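Ornithine carbamoyltransferase, anabolic (Campylobacter jejuni subsp. jejuni, PDB 3TPF) catalyses the transfer of the carbamoyl group from carbamoyl phosphate to L-ornithine, giving L-citrulline and phosphate in the first of three steps from ornithine to arginine. Local coordinates at residues 133-138 with 279-284; 140-145 with 169-174. One frame throughout, in Å; residues are numbered along the deposited sequence.

Interaction 1: 133-138 with 279-284; sequences LFTIKE and ADVIFE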
loop_
_atom_site.group_PDB
_atom_site.type_symbol
_atom_site.label_atom_id
_atom_site.label_comp_id
_atom_site.label_asym_id
_atom_site.label_seq_id
_atom_site.Cartn_x
_atom_site.Cartn_y
_atom_site.Cartn_z
ATOM N N LEU B 133 -22.543 11.717 14.566
ATOM C CA LEU B 133 -24.006 11.869 14.357
ATOM C C LEU B 133 -24.712 10.546 14.234
ATOM O O LEU B 133 -25.697 10.261 14.918
ATOM C CB LEU B 133 -24.237 12.643 13.079
ATOM C CG LEU B 133 -25.258 13.741 13.070
ATOM C CD1 LEU B 133 -25.261 14.527 14.355
ATOM C CD2 LEU B 133 -24.843 14.670 11.947
ATOM N N PHE B 134 -24.157 9.696 13.383
ATOM C CA PHE B 134 -24.729 8.346 13.139
ATOM C C PHE B 134 -24.891 7.663 14.464
ATOM O O PHE B 134 -25.887 6.937 14.723
ATOM C CB PHE B 134 -23.750 7.533 12.286
ATOM C CG PHE B 134 -24.186 6.130 12.010
ATOM C CD1 PHE B 134 -24.937 5.849 10.900
ATOM C CD2 PHE B 134 -23.818 5.101 12.818
ATOM C CE1 PHE B 134 -25.383 4.555 10.641
ATOM C CE2 PHE B 134 -24.283 3.797 12.582
ATOM C CZ PHE B 134 -25.048 3.521 11.483
ATOM N N THR B 135 -23.868 7.879 15.288
ATOM C CA THR B 135 -23.748 7.147 16.554
ATOM C C THR B 135 -24.749 7.629 17.584
ATOM O O THR B 135 -25.372 6.857 18.277
ATOM C CB THR B 135 -22.337 7.220 17.123
ATOM O OG1 THR B 135 -21.435 6.605 16.188
ATOM C CG2 THR B 135 -22.325 6.452 18.397
ATOM N N ILE B 136 -24.908 8.938 17.599
ATOM C CA ILE B 136 -25.906 9.583 18.426
ATOM C C ILE B 136 -27.319 9.067 18.101
ATOM O O ILE B 136 -28.111 8.781 18.982
ATOM C CB ILE B 136 -25.881 11.104 18.240
ATOM C CG1 ILE B 136 -24.579 11.681 18.818
ATOM C CG2 ILE B 136 -27.089 11.707 18.918
ATOM C CD1 ILE B 136 -24.341 13.096 18.401
ATOM N N LYS B 137 -27.575 8.875 16.829
ATOM C CA LYS B 137 -28.859 8.371 16.397
ATOM C C LYS B 137 -29.033 6.915 16.819
ATOM O O LYS B 137 -30.093 6.494 17.249
ATOM C CB LYS B 137 -28.985 8.562 14.890
ATOM C CG LYS B 137 -30.290 8.151 14.257
ATOM C CD LYS B 137 -30.514 8.866 12.900
ATOM C CE LYS B 137 -31.929 8.569 12.300
ATOM N NZ LYS B 137 -32.103 7.341 11.436
ATOM N N GLU B 138 -27.962 6.146 16.719
ATOM C CA GLU B 138 -28.000 4.726 17.119
ATOM C C GLU B 138 -28.207 4.527 18.598
ATOM O O GLU B 138 -28.777 3.541 19.033
ATOM C CB GLU B 138 -26.704 4.009 16.744
ATOM C CG GLU B 138 -26.820 2.936 15.652
ATOM C CD GLU B 138 -25.576 2.038 15.589
ATOM O OE1 GLU B 138 -25.791 0.926 15.045
ATOM O OE2 GLU B 138 -24.418 2.412 16.067
ATOM N N ALA B 279 -16.438 2.438 26.675
ATOM C CA ALA B 279 -15.829 1.746 25.557
ATOM C C ALA B 279 -16.880 1.340 24.482
ATOM O O ALA B 279 -16.683 1.635 23.324
ATOM C CB ALA B 279 -15.016 0.560 26.010
ATOM N N ASP B 280 -18.005 0.763 24.858
ATOM C CA ASP B 280 -18.929 0.282 23.836
ATOM C C ASP B 280 -19.286 1.357 22.842
ATOM O O ASP B 280 -19.284 1.120 21.620
ATOM C CB ASP B 280 -20.223 -0.273 24.400
ATOM C CG ASP B 280 -20.031 -1.559 25.171
ATOM O OD1 ASP B 280 -19.190 -2.388 24.828
ATOM O OD2 ASP B 280 -20.725 -1.769 26.176
ATOM N N VAL B 281 -19.639 2.532 23.338
ATOM C CA VAL B 281 -20.095 3.602 22.451
ATOM C C VAL B 281 -18.943 4.188 21.700
ATOM O O VAL B 281 -19.071 4.559 20.551
ATOM C CB VAL B 281 -20.959 4.707 23.144
ATOM C CG1 VAL B 281 -20.081 5.723 23.915
ATOM C CG2 VAL B 281 -21.789 5.413 22.100
ATOM N N ILE B 282 -17.824 4.358 22.381
ATOM C CA ILE B 282 -16.675 5.017 21.778
ATOM C C ILE B 282 -16.194 4.161 20.598
ATOM O O ILE B 282 -15.817 4.693 19.541
ATOM C CB ILE B 282 -15.528 5.248 22.765
ATOM C CG1 ILE B 282 -15.931 6.351 23.755
ATOM C CG2 ILE B 282 -14.250 5.665 22.030
ATOM C CD1 ILE B 282 -14.930 6.585 24.891
ATOM N N PHE B 283 -16.178 2.869 20.771
ATOM C CA PHE B 283 -15.632 2.042 19.716
ATOM C C PHE B 283 -16.653 1.761 18.640
ATOM O O PHE B 283 -16.263 1.403 17.557
ATOM C CB PHE B 283 -14.972 0.715 20.241
ATOM C CG PHE B 283 -13.709 0.948 21.005
ATOM C CD1 PHE B 283 -12.603 1.469 20.391
ATOM C CD2 PHE B 283 -13.661 0.741 22.363
ATOM C CE1 PHE B 283 -11.440 1.771 21.095
ATOM C CE2 PHE B 283 -12.497 0.998 23.079
ATOM C CZ PHE B 283 -11.378 1.510 22.437
ATOM N N GLU B 284 -17.945 1.836 18.945
ATOM C CA GLU B 284 -18.922 1.771 17.884
ATOM C C GLU B 284 -18.736 3.055 17.016
ATOM O O GLU B 284 -18.768 3.036 15.778
ATOM C CB GLU B 284 -20.338 1.651 18.433
ATOM C CG GLU B 284 -20.955 0.249 18.344
ATOM C CD GLU B 284 -20.983 -0.326 16.892
ATOM O OE1 GLU B 284 -20.769 -1.572 16.707
ATOM O OE2 GLU B 284 -21.237 0.455 15.909
#
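T135 and E138 on the last turn of helix 126-138 meet V281 and E284 near the start of helix 279-302. The two short helical segments run roughly antiparallel, their N-to-C directions 138° apart, and their axes come no closer than 10.4 Å. CA of T135 and CA of E284 are the nearest pair of alpha carbons at 7.3 Å. The interface is small, burying 140 Å² over both sides, and is carried by four residues. On the apolar side, methyl meets methyl: CG2 of T135 lies 3.9 Å from CG2 of V281, the two short side chains approaching at a slant. The T135 methyl is placed there by a first torsion of -62°, which sets CG2 anti to the backbone N and leaves OG1 beside that N. From this position OG1 hydrogen-bonds back to the G131 carbonyl one turn earlier and also to the N288 side-chain amide. The other half of the contact is acidic. E138, extended beyond CG, and E284, bent at chi2, cross at about a right angle and bring their OE2 atoms to 3.7 Å, with the carboxylate planes turned 67° from each other. K27 of helix 13-28 reaches both, its NZ forming salt bridges with OE1 of E138 and OE2 of E284; R287 pairs with OE1 of E284, and N288 donates to OE2 of E138. The contact therefore ties the end of a helix in the carbamoyl phosphate domain to the C-terminal helix through one methyl pair, the N288 amide and a lysine shared by the two glutamates. Bridging by K27 probably offsets the repulsion between the two carboxylates and favours both being ionised.

Interaction 2: 140-145 with 169-174; sequences NKMQNG and LGFEIS
F171, M142 and G145 make this contact, and both partners from 140-145 approach the phenylalanine at the edge of its ring rather than over a face. M142, a selenomethionine, brings its terminal methyl to the outer end of the ring, CE lying 3.7 Å from CZ of F171, while its chain crosses the ring's long direction at about a right angle. The chain runs straight through chi2 (178°), and the bend at chi3 lays the SE-CE bond across the ring edge, so that SE and CE both sit beside CZ. SE itself sits 5.3 Å from the ring centroid and 72° off the normal, an oblique Met-aromatic contact. Further along the same ring, the carbonyl O of G145 is 3.5 Å from CE1 of F171, again near the ring plane, so the backbone oxygen faces the ring hydrogens. L133 of helix 126-138 and W162 and A166 of helix 157-169 also pack on F171, which is buried where the chain leaves that helix through G170. The contact thus joins the loop leading into strand 148-152 to the residue just before the neighbouring parallel strand 172-176 of the Rossmann-like ornithine domain. Its chemistry is dispersion from the chalcogen (selenium here, sulfur in the natural methionine) and its methyl, probably aided by weak electrostatic attraction between the carbonyl oxygen and the positive rim of the ring.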
loop_
_atom_site.group_PDB
_atom_site.type_symbol
_atom_site.label_atom_id
_atom_site.label_comp_id
_atom_site.label_asym_id
_atom_site.label_seq_id
_atom_site.Cartn_x
_atom_site.Cartn_y
_atom_site.Cartn_z
ATOM N N ASN B 140 -30.028 6.295 20.430
ATOM C CA ASN B 140 -31.278 6.956 20.738
ATOM C C ASN B 140 -31.108 8.226 21.606
ATOM O O ASN B 140 -31.814 8.413 22.550
ATOM C CB ASN B 140 -32.201 5.990 21.424
ATOM C CG ASN B 140 -32.440 4.775 20.594
ATOM O OD1 ASN B 140 -33.086 4.838 19.553
ATOM N ND2 ASN B 140 -31.913 3.654 21.037
ATOM N N LYS B 141 -30.157 9.066 21.241
ATOM C CA LYS B 141 -29.938 10.330 21.920
ATOM C C LYS B 141 -30.345 11.494 21.017
ATOM O O LYS B 141 -29.962 12.635 21.246
ATOM C CB LYS B 141 -28.492 10.495 22.397
ATOM C CG LYS B 141 -28.029 9.399 23.347
ATOM C CD LYS B 141 -28.526 9.614 24.753
ATOM C CE LYS B 141 -28.510 8.352 25.605
ATOM N NZ LYS B 141 -29.105 8.561 26.954
HETATM N N MSE B 142 -31.184 11.194 20.036
HETATM C CA MSE B 142 -31.741 12.222 19.159
HETATM C C MSE B 142 -33.203 12.149 19.277
HETATM O O MSE B 142 -33.929 11.687 18.399
HETATM C CB MSE B 142 -31.378 12.047 17.718
HETATM C CG MSE B 142 -30.381 13.123 17.326
HETATM SE SE MSE B 142 -29.828 12.885 15.445
HETATM C CE MSE B 142 -27.887 12.751 15.695
ATOM N N GLN B 143 -33.643 12.612 20.428
ATOM C CA GLN B 143 -35.041 12.788 20.718
ATOM C C GLN B 143 -35.517 14.105 20.024
ATOM O O GLN B 143 -35.047 15.232 20.304
ATOM C CB GLN B 143 -35.226 12.771 22.238
ATOM N N ASN B 144 -36.409 13.938 19.055
ATOM C CA ASN B 144 -37.094 15.085 18.415
ATOM C C ASN B 144 -36.322 15.694 17.232
ATOM O O ASN B 144 -36.570 16.827 16.831
ATOM C CB ASN B 144 -37.391 16.165 19.476
ATOM N N GLY B 145 -35.386 14.926 16.687
ATOM C CA GLY B 145 -34.498 15.394 15.574
ATOM C C GLY B 145 -33.386 16.359 16.024
ATOM O O GLY B 145 -32.514 16.730 15.259
ATOM N N LEU B 169 -28.091 21.682 11.816
ATOM C CA LEU B 169 -29.083 20.673 12.151
ATOM C C LEU B 169 -30.147 21.159 13.093
ATOM O O LEU B 169 -31.242 20.595 13.146
ATOM C CB LEU B 169 -28.401 19.473 12.710
ATOM C CG LEU B 169 -27.700 18.509 11.713
ATOM C CD1 LEU B 169 -27.087 17.432 12.603
ATOM C CD2 LEU B 169 -28.601 17.829 10.686
ATOM N N GLY B 170 -29.826 22.220 13.836
ATOM C CA GLY B 170 -30.736 22.785 14.853
ATOM C C GLY B 170 -30.527 22.257 16.284
ATOM O O GLY B 170 -31.410 22.349 17.152
ATOM N N PHE B 171 -29.344 21.744 16.537
ATOM C CA PHE B 171 -29.021 21.139 17.809
ATOM C C PHE B 171 -28.792 22.201 18.837
ATOM O O PHE B 171 -28.633 23.383 18.535
ATOM C CB PHE B 171 -27.714 20.323 17.728
ATOM C CG PHE B 171 -27.852 18.974 17.097
ATOM C CD1 PHE B 171 -29.004 18.607 16.414
ATOM C CD2 PHE B 171 -26.794 18.078 17.162
ATOM C CE1 PHE B 171 -29.087 17.368 15.810
ATOM C CE2 PHE B 171 -26.897 16.834 16.593
ATOM C CZ PHE B 171 -28.046 16.473 15.919
ATOM N N GLU B 172 -28.796 21.743 20.079
ATOM C CA GLU B 172 -28.503 22.628 21.204
ATOM C C GLU B 172 -27.133 22.255 21.593
ATOM O O GLU B 172 -26.905 21.126 21.989
ATOM C CB GLU B 172 -29.461 22.393 22.346
ATOM C CG GLU B 172 -29.137 23.190 23.591
ATOM C CD GLU B 172 -30.200 23.052 24.691
ATOM O OE1 GLU B 172 -31.351 22.609 24.401
ATOM O OE2 GLU B 172 -29.857 23.420 25.830
ATOM N N ILE B 173 -26.194 23.164 21.405
ATOM C CA ILE B 173 -24.805 22.842 21.691
ATOM C C ILE B 173 -24.118 23.847 22.590
ATOM O O ILE B 173 -24.195 25.057 22.374
ATOM C CB ILE B 173 -23.990 22.674 20.410
ATOM C CG1 ILE B 173 -22.578 22.189 20.758
ATOM C CG2 ILE B 173 -23.951 23.961 19.636
ATOM C CD1 ILE B 173 -21.735 21.809 19.565
ATOM N N SER B 174 -23.446 23.316 23.606
ATOM C CA SER B 174 -22.558 24.120 24.486
ATOM C C SER B 174 -21.096 23.746 24.309
ATOM O O SER B 174 -20.734 22.588 24.420
ATOM C CB SER B 174 -22.903 23.934 25.937
ATOM O OG SER B 174 -24.073 24.666 26.215
#

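How the interactions relate
Interactions 1 and 2 lie with their centres 15 Å apart, and along the chain interaction 2 is nested within the loop that interaction 1 closes. Helix 126-138 links them: its C-terminal end supplies residues 133-138, and the chain continues directly into 140-145, where N140 ends the helix in a Schellman motif. There K141 N probably bonds to I136 O at 3.1 Å. L133 and I136, on a different side of the helix from T135, pack against M142. One helix end therefore meets both the C-terminal helix and the loops that lead into strands 148-152 and 172-176 of the five-stranded ornithine-domain sheet, at the junction of the two domains.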